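Local coordinates for protein PAN2-PAN3 deadenylation complex catalytic subunit pan2 (Neurospora crassa, PDB 4CZX) that probably serves as the catalytic subunit of a cytoplasmic deadenylase that shortens mRNA poly(A) tails, represented here by its N-terminal WD40 propeller domain, at residues A[256-268]-A[271-284]. Residues are numbered along the deposited sequence; the frame is centred on the assembly and turned at random.
Sequences LTTAIVVNQAGQI and TDLLNPSNSQVCYT
T257 and D272 meet at the start of strand 258-262, where the carboxylate works on two fronts. T257 OG1 donates to D272 OD2 (2.6 Å), arriving from above the carboxylate plane, while D272 OD1 turns its anti lone pair to N275 N (2.8 Å) in an Asx motif. The D272 carboxylate swings opposite its own amide (chi1 178°), which carries OD2 to the T257 hydroxyl. Were D272 an alanine, that hydroxyl would probably lose this acceptor and N275 N its side-chain partner. Close by, L273 N donates to T257 O, and L273 CD2 packs on A259 CB at 3.7 Å, in the buried part of the contact. At the other end, I268 and C282 form a hydrogen-bonded antiparallel pair, with C282 SG 3.8 Å from I268 CB; G266 O takes a short bond from T284 OG1 (2.7 Å) and a longer, bent one from T284 N. The solvent side is looser: Q267 lies alongside the exposed Y283 ring, amide and ring planes 54° apart, while its OE1 is hydrogen-bonded to H269 NE2. The two hairpins thus join strands 258-262, 267-272 and 279-283 of one propeller blade, between strands 248-251 and 2-3, with I260 packed against strand 290-295 of the next blade.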
ATOM      1  N   LEU A 256     -46.220 -21.338  19.523  1.00 46.69           N
ATOM      2  CA  LEU A 256     -45.198 -22.110  20.237  1.00 52.60           C
ATOM      3  C   LEU A 256     -45.039 -23.580  19.840  1.00 52.48           C
ATOM      4  O   LEU A 256     -43.990 -24.172  20.091  1.00 60.60           O
ATOM      5  CB  LEU A 256     -45.460 -22.044  21.739  1.00 50.04           C
ATOM      6  CG  LEU A 256     -45.211 -20.662  22.345  1.00 58.70           C
ATOM      7  CD1 LEU A 256     -45.447 -20.683  23.849  1.00 62.72           C
ATOM      8  CD2 LEU A 256     -43.809 -20.199  22.021  1.00 53.56           C
ATOM      9  N   THR A 257     -46.062 -24.175  19.244  1.00 50.36           N
ATOM     10  CA  THR A 257     -45.970 -25.571  18.823  1.00 49.75           C
ATOM     11  C   THR A 257     -45.835 -25.694  17.310  1.00 45.29           C
ATOM     12  O   THR A 257     -46.089 -26.750  16.733  1.00 48.16           O
ATOM     13  CB  THR A 257     -47.194 -26.360  19.271  1.00 52.81           C
ATOM     14  OG1 THR A 257     -48.354 -25.832  18.617  1.00 49.56           O
ATOM     15  CG2 THR A 257     -47.356 -26.257  20.775  1.00 54.67           C
ATOM     16  N   THR A 258     -45.447 -24.599  16.676  1.00 39.31           N
ATOM     17  CA  THR A 258     -45.407 -24.529  15.223  1.00 41.50           C
ATOM     18  C   THR A 258     -43.967 -24.417  14.718  1.00 35.73           C
ATOM     19  O   THR A 258     -43.145 -23.717  15.312  1.00 36.54           O
ATOM     20  CB  THR A 258     -46.257 -23.339  14.721  1.00 44.31           C
ATOM     21  OG1 THR A 258     -47.636 -23.582  15.031  1.00 46.50           O
ATOM     22  CG2 THR A 258     -46.124 -23.158  13.232  1.00 43.18           C
ATOM     23  N   ALA A 259     -43.671 -25.139  13.636  1.00 35.15           N
ATOM     24  CA  ALA A 259     -42.377 -25.069  12.976  1.00 36.32           C
ATOM     25  C   ALA A 259     -42.516 -24.449  11.588  1.00 34.18           C
ATOM     26  O   ALA A 259     -43.552 -24.583  10.930  1.00 38.04           O
ATOM     27  CB  ALA A 259     -41.749 -26.455  12.870  1.00 35.57           C
ATOM     28  N   ILE A 260     -41.459 -23.772  11.159  1.00 31.92           N
ATOM     29  CA  ILE A 260     -41.394 -23.180   9.837  1.00 31.22           C
ATOM     30  C   ILE A 260     -40.357 -23.952   9.036  1.00 30.11           C
ATOM     31  O   ILE A 260     -39.186 -23.913   9.365  1.00 31.81           O
ATOM     32  CB  ILE A 260     -41.005 -21.699   9.902  1.00 33.66           C
ATOM     33  CG1 ILE A 260     -41.987 -20.944  10.807  1.00 36.34           C
ATOM     34  CG2 ILE A 260     -40.992 -21.101   8.514  1.00 32.24           C
ATOM     35  CD1 ILE A 260     -41.484 -19.553  11.213  1.00 42.79           C
ATOM     36  N   VAL A 261     -40.803 -24.657   8.000  1.00 31.80           N
ATOM     37  CA  VAL A 261     -39.952 -25.602   7.279  1.00 30.11           C
ATOM     38  C   VAL A 261     -39.711 -25.171   5.840  1.00 27.19           C
ATOM     39  O   VAL A 261     -40.651 -24.801   5.131  1.00 34.91           O
ATOM     40  CB  VAL A 261     -40.578 -27.007   7.274  1.00 33.74           C
ATOM     41  CG1 VAL A 261     -39.590 -28.021   6.703  1.00 36.28           C
ATOM     42  CG2 VAL A 261     -41.007 -27.382   8.680  1.00 36.08           C
ATOM     43  N   VAL A 262     -38.456 -25.248   5.402  1.00 28.09           N
ATOM     44  CA  VAL A 262     -38.058 -24.676   4.129  1.00 27.85           C
ATOM     45  C   VAL A 262     -37.281 -25.691   3.293  1.00 31.16           C
ATOM     46  O   VAL A 262     -36.394 -26.369   3.808  1.00 34.79           O
ATOM     47  CB  VAL A 262     -37.173 -23.415   4.331  1.00 38.64           C
ATOM     48  CG1 VAL A 262     -36.944 -22.707   3.008  1.00 34.32           C
ATOM     49  CG2 VAL A 262     -37.814 -22.464   5.347  1.00 42.33           C
ATOM     50  N   ASN A 263     -37.608 -25.785   2.009  1.00 32.24           N
ATOM     51  CA  ASN A 263     -36.829 -26.628   1.104  1.00 32.17           C
ATOM     52  C   ASN A 263     -35.899 -25.771   0.250  1.00 37.17           C
ATOM     53  O   ASN A 263     -35.971 -24.540   0.277  1.00 33.26           O
ATOM     54  CB  ASN A 263     -37.766 -27.508   0.249  1.00 33.04           C
ATOM     55  CG  ASN A 263     -38.065 -26.939  -1.133  1.00 34.73           C
ATOM     56  OD1 ASN A 263     -38.183 -25.734  -1.332  1.00 41.26           O
ATOM     57  ND2 ASN A 263     -38.215 -27.839  -2.103  1.00 37.03           N
ATOM     58  N   GLN A 264     -35.021 -26.414  -0.512  1.00 30.75           N
ATOM     59  CA  GLN A 264     -33.980 -25.678  -1.218  1.00 32.26           C
ATOM     60  C   GLN A 264     -34.512 -24.825  -2.373  1.00 31.74           C
ATOM     61  O   GLN A 264     -33.814 -23.935  -2.860  1.00 36.45           O
ATOM     62  CB  GLN A 264     -32.916 -26.660  -1.722  1.00 33.85           C
ATOM     63  CG  GLN A 264     -32.087 -27.236  -0.571  1.00 35.89           C
ATOM     64  CD  GLN A 264     -30.879 -28.021  -1.052  1.00 45.64           C
ATOM     65  OE1 GLN A 264     -30.993 -28.889  -1.911  1.00 40.96           O
ATOM     66  NE2 GLN A 264     -29.715 -27.717  -0.490  1.00 46.70           N
ATOM     67  N   ALA A 265     -35.744 -25.086  -2.798  1.00 30.98           N
ATOM     68  CA  ALA A 265     -36.373 -24.272  -3.836  1.00 37.41           C
ATOM     69  C   ALA A 265     -37.133 -23.079  -3.248  1.00 38.62           C
ATOM     70  O   ALA A 265     -37.789 -22.325  -3.969  1.00 37.44           O
ATOM     71  CB  ALA A 265     -37.303 -25.125  -4.681  1.00 37.40           C
ATOM     72  N   GLY A 266     -37.056 -22.918  -1.935  1.00 35.52           N
ATOM     73  CA  GLY A 266     -37.716 -21.798  -1.279  1.00 36.48           C
ATOM     74  C   GLY A 266     -39.184 -22.028  -0.958  1.00 41.46           C
ATOM     75  O   GLY A 266     -39.906 -21.085  -0.622  1.00 39.66           O
ATOM     76  N   GLN A 267     -39.635 -23.275  -1.069  1.00 37.27           N
ATOM     77  CA  GLN A 267     -40.978 -23.626  -0.625  1.00 41.65           C
ATOM     78  C   GLN A 267     -40.998 -23.728   0.892  1.00 41.46           C
ATOM     79  O   GLN A 267     -40.127 -24.356   1.490  1.00 39.26           O
ATOM     80  CB  GLN A 267     -41.446 -24.940  -1.247  1.00 41.07           C
ATOM     81  CG  GLN A 267     -42.806 -25.385  -0.737  1.00 47.29           C
ATOM     82  CD  GLN A 267     -43.320 -26.633  -1.424  1.00 53.69           C
ATOM     83  OE1 GLN A 267     -44.316 -27.220  -0.995  1.00 55.95           O
ATOM     84  NE2 GLN A 267     -42.647 -27.045  -2.500  1.00 47.81           N
ATOM     85  N   ILE A 268     -41.994 -23.102   1.508  1.00 40.35           N
ATOM     86  CA  ILE A 268     -42.078 -23.028   2.960  1.00 36.61           C
ATOM     87  C   ILE A 268     -43.411 -23.572   3.479  1.00 41.13           C
ATOM     88  O   ILE A 268     -44.473 -23.247   2.942  1.00 41.82           O
ATOM     89  CB  ILE A 268     -41.907 -21.578   3.450  1.00 38.18           C
ATOM     90  CG1 ILE A 268     -40.521 -21.045   3.073  1.00 39.06           C
ATOM     91  CG2 ILE A 268     -42.116 -21.482   4.951  1.00 36.98           C
ATOM     92  CD1 ILE A 268     -40.310 -19.607   3.467  1.00 36.90           C
ATOM     93  N   THR A 271     -46.115 -25.228   9.939  1.00 40.51           N
ATOM     94  CA  THR A 271     -46.800 -26.451  10.347  1.00 40.45           C
ATOM     95  C   THR A 271     -46.844 -26.650  11.848  1.00 41.27           C
ATOM     96  O   THR A 271     -45.815 -26.588  12.524  1.00 41.50           O
ATOM     97  CB  THR A 271     -46.125 -27.693   9.738  1.00 46.99           C
ATOM     98  OG1 THR A 271     -46.005 -27.528   8.321  1.00 57.17           O
ATOM     99  CG2 THR A 271     -46.935 -28.951  10.040  1.00 47.15           C
ATOM    100  N   ASP A 272     -48.038 -26.906  12.372  1.00 46.49           N
ATOM    101  CA  ASP A 272     -48.155 -27.233  13.780  1.00 49.01           C
ATOM    102  C   ASP A 272     -47.585 -28.617  14.030  1.00 48.43           C
ATOM    103  O   ASP A 272     -48.000 -29.588  13.402  1.00 52.26           O
ATOM    104  CB  ASP A 272     -49.602 -27.175  14.258  1.00 56.66           C
ATOM    105  CG  ASP A 272     -49.729 -27.562  15.711  1.00 65.18           C
ATOM    106  OD1 ASP A 272     -49.767 -28.778  15.988  1.00 73.98           O
ATOM    107  OD2 ASP A 272     -49.774 -26.663  16.575  1.00 69.43           O
ATOM    108  N   LEU A 273     -46.639 -28.696  14.960  1.00 42.83           N
ATOM    109  CA  LEU A 273     -45.961 -29.947  15.272  1.00 39.57           C
ATOM    110  C   LEU A 273     -46.919 -31.015  15.786  1.00 50.01           C
ATOM    111  O   LEU A 273     -46.744 -32.198  15.501  1.00 59.53           O
ATOM    112  CB  LEU A 273     -44.869 -29.715  16.313  1.00 35.66           C
ATOM    113  CG  LEU A 273     -43.690 -28.862  15.827  1.00 33.89           C
ATOM    114  CD1 LEU A 273     -42.569 -28.848  16.858  1.00 43.06           C
ATOM    115  CD2 LEU A 273     -43.187 -29.389  14.498  1.00 36.74           C
ATOM    116  N   LEU A 274     -47.924 -30.591  16.544  1.00 52.79           N
ATOM    117  CA  LEU A 274     -48.828 -31.527  17.213  1.00 62.66           C
ATOM    118  C   LEU A 274     -49.848 -32.138  16.251  1.00 76.62           C
ATOM    119  O   LEU A 274     -50.352 -33.237  16.492  1.00 89.09           O
ATOM    120  CB  LEU A 274     -49.540 -30.828  18.370  1.00 56.58           C
ATOM    121  CG  LEU A 274     -48.570 -30.235  19.396  1.00 55.26           C
ATOM    122  CD1 LEU A 274     -49.300 -29.438  20.461  1.00 62.06           C
ATOM    123  CD2 LEU A 274     -47.724 -31.330  20.024  1.00 52.03           C
ATOM    124  N   ASN A 275     -50.160 -31.424  15.172  1.00 72.47           N
ATOM    125  CA  ASN A 275     -50.948 -32.001  14.084  1.00 74.66           C
ATOM    126  C   ASN A 275     -50.643 -31.368  12.737  1.00 65.59           C
ATOM    127  O   ASN A 275     -51.123 -30.272  12.434  1.00 67.05           O
ATOM    128  CB  ASN A 275     -52.448 -31.889  14.351  1.00 76.99           C
ATOM    129  CG  ASN A 275     -53.269 -32.201  13.110  1.00 79.43           C
ATOM    130  OD1 ASN A 275     -53.155 -33.286  12.533  1.00 79.97           O
ATOM    131  ND2 ASN A 275     -54.079 -31.239  12.678  1.00 81.57           N
ATOM    132  N   PRO A 276     -49.856 -32.080  11.916  1.00 70.33           N
ATOM    133  CA  PRO A 276     -49.308 -31.610  10.638  1.00 66.51           C
ATOM    134  C   PRO A 276     -50.354 -31.433   9.546  1.00 67.06           C
ATOM    135  O   PRO A 276     -50.032 -30.868   8.501  1.00 63.50           O
ATOM    136  CB  PRO A 276     -48.324 -32.723  10.243  1.00 71.38           C
ATOM    137  CG  PRO A 276     -48.085 -33.505  11.490  1.00 73.53           C
ATOM    138  CD  PRO A 276     -49.370 -33.427  12.253  1.00 71.03           C
ATOM    139  N   SER A 277     -51.576 -31.907   9.778  1.00 61.46           N
ATOM    140  CA  SER A 277     -52.590 -31.886   8.730  1.00 74.87           C
ATOM    141  C   SER A 277     -52.890 -30.453   8.302  1.00 78.58           C
ATOM    142  O   SER A 277     -53.065 -30.176   7.113  1.00 81.99           O
ATOM    143  CB  SER A 277     -53.871 -32.592   9.190  1.00 76.29           C
ATOM    144  OG  SER A 277     -54.514 -31.875  10.227  1.00 76.87           O
ATOM    145  N   ASN A 278     -52.922 -29.541   9.268  1.00 73.95           N
ATOM    146  CA  ASN A 278     -53.111 -28.130   8.957  1.00 78.34           C
ATOM    147  C   ASN A 278     -51.793 -27.356   8.930  1.00 73.78           C
ATOM    148  O   ASN A 278     -51.234 -26.977   9.965  1.00 67.61           O
ATOM    149  CB  ASN A 278     -54.085 -27.489   9.942  1.00 85.20           C
ATOM    150  CG  ASN A 278     -55.537 -27.759   9.579  1.00 96.29           C
ATOM    151  OD1 ASN A 278     -55.830 -28.618   8.746  1.00101.33           O
ATOM    152  ND2 ASN A 278     -56.452 -27.023  10.201  1.00 99.11           N
ATOM    153  N   SER A 279     -51.292 -27.140   7.721  1.00 71.13           N
ATOM    154  CA  SER A 279     -50.109 -26.331   7.533  1.00 65.43           C
ATOM    155  C   SER A 279     -50.338 -25.351   6.392  1.00 64.61           C
ATOM    156  O   SER A 279     -50.972 -25.691   5.391  1.00 61.85           O
ATOM    157  CB  SER A 279     -48.886 -27.211   7.270  1.00 66.66           C
ATOM    158  OG  SER A 279     -49.082 -28.083   6.179  1.00 73.70           O
ATOM    159  N   GLN A 280     -49.845 -24.126   6.567  1.00 58.26           N
ATOM    160  CA  GLN A 280     -49.922 -23.107   5.531  1.00 51.95           C
ATOM    161  C   GLN A 280     -48.734 -23.244   4.597  1.00 50.63           C
ATOM    162  O   GLN A 280     -47.595 -23.357   5.045  1.00 44.11           O
ATOM    163  CB  GLN A 280     -49.949 -21.696   6.131  1.00 55.48           C
ATOM    164  CG  GLN A 280     -51.240 -21.338   6.848  1.00 69.69           C
ATOM    165  CD  GLN A 280     -51.558 -19.853   6.765  1.00 81.18           C
ATOM    166  OE1 GLN A 280     -50.934 -19.028   7.436  1.00 84.09           O
ATOM    167  NE2 GLN A 280     -52.533 -19.505   5.928  1.00 85.37           N
ATOM    168  N   VAL A 281     -49.007 -23.230   3.300  1.00 53.47           N
ATOM    169  CA  VAL A 281     -47.956 -23.351   2.302  1.00 54.59           C
ATOM    170  C   VAL A 281     -47.743 -22.024   1.583  1.00 55.99           C
ATOM    171  O   VAL A 281     -48.701 -21.347   1.204  1.00 58.44           O
ATOM    172  CB  VAL A 281     -48.288 -24.451   1.268  1.00 55.23           C
ATOM    173  CG1 VAL A 281     -47.162 -24.598   0.255  1.00 51.34           C
ATOM    174  CG2 VAL A 281     -48.556 -25.773   1.971  1.00 55.24           C
ATOM    175  N   CYS A 282     -46.483 -21.648   1.403  1.00 48.48           N
ATOM    176  CA  CYS A 282     -46.171 -20.506   0.565  1.00 49.29           C
ATOM    177  C   CYS A 282     -44.883 -20.745  -0.212  1.00 51.16           C
ATOM    178  O   CYS A 282     -44.122 -21.681   0.058  1.00 43.11           O
ATOM    179  CB  CYS A 282     -46.069 -19.226   1.400  1.00 46.70           C
ATOM    180  SG  CYS A 282     -44.840 -19.296   2.699  1.00 55.05           S
ATOM    181  N   TYR A 283     -44.657 -19.898  -1.200  1.00 57.54           N
ATOM    182  CA  TYR A 283     -43.493 -20.034  -2.046  1.00 58.90           C
ATOM    183  C   TYR A 283     -42.732 -18.722  -2.062  1.00 55.69           C
ATOM    184  O   TYR A 283     -43.315 -17.647  -1.896  1.00 56.55           O
ATOM    185  CB  TYR A 283     -43.899 -20.451  -3.459  1.00 61.38           C
ATOM    186  CG  TYR A 283     -44.643 -21.767  -3.519  1.00 63.66           C
ATOM    187  CD1 TYR A 283     -43.956 -22.975  -3.536  1.00 65.42           C
ATOM    188  CD2 TYR A 283     -46.030 -21.803  -3.566  1.00 67.52           C
ATOM    189  CE1 TYR A 283     -44.631 -24.181  -3.594  1.00 70.26           C
ATOM    190  CE2 TYR A 283     -46.712 -23.002  -3.624  1.00 70.85           C
ATOM    191  CZ  TYR A 283     -46.009 -24.189  -3.638  1.00 73.56           C
ATOM    192  OH  TYR A 283     -46.686 -25.387  -3.695  1.00 81.40           O
ATOM    193  N   THR A 284     -41.422 -18.825  -2.221  1.00 43.01           N
ATOM    194  CA  THR A 284     -40.576 -17.661  -2.415  1.00 39.67           C
ATOM    195  C   THR A 284     -39.929 -17.826  -3.783  1.00 45.30           C
ATOM    196  O   THR A 284     -40.080 -18.873  -4.411  1.00 47.18           O
ATOM    197  CB  THR A 284     -39.522 -17.524  -1.309  1.00 36.36           C
ATOM    198  OG1 THR A 284     -38.730 -18.712  -1.254  1.00 37.78           O
ATOM    199  CG2 THR A 284     -40.201 -17.326   0.050  1.00 39.71           C
TER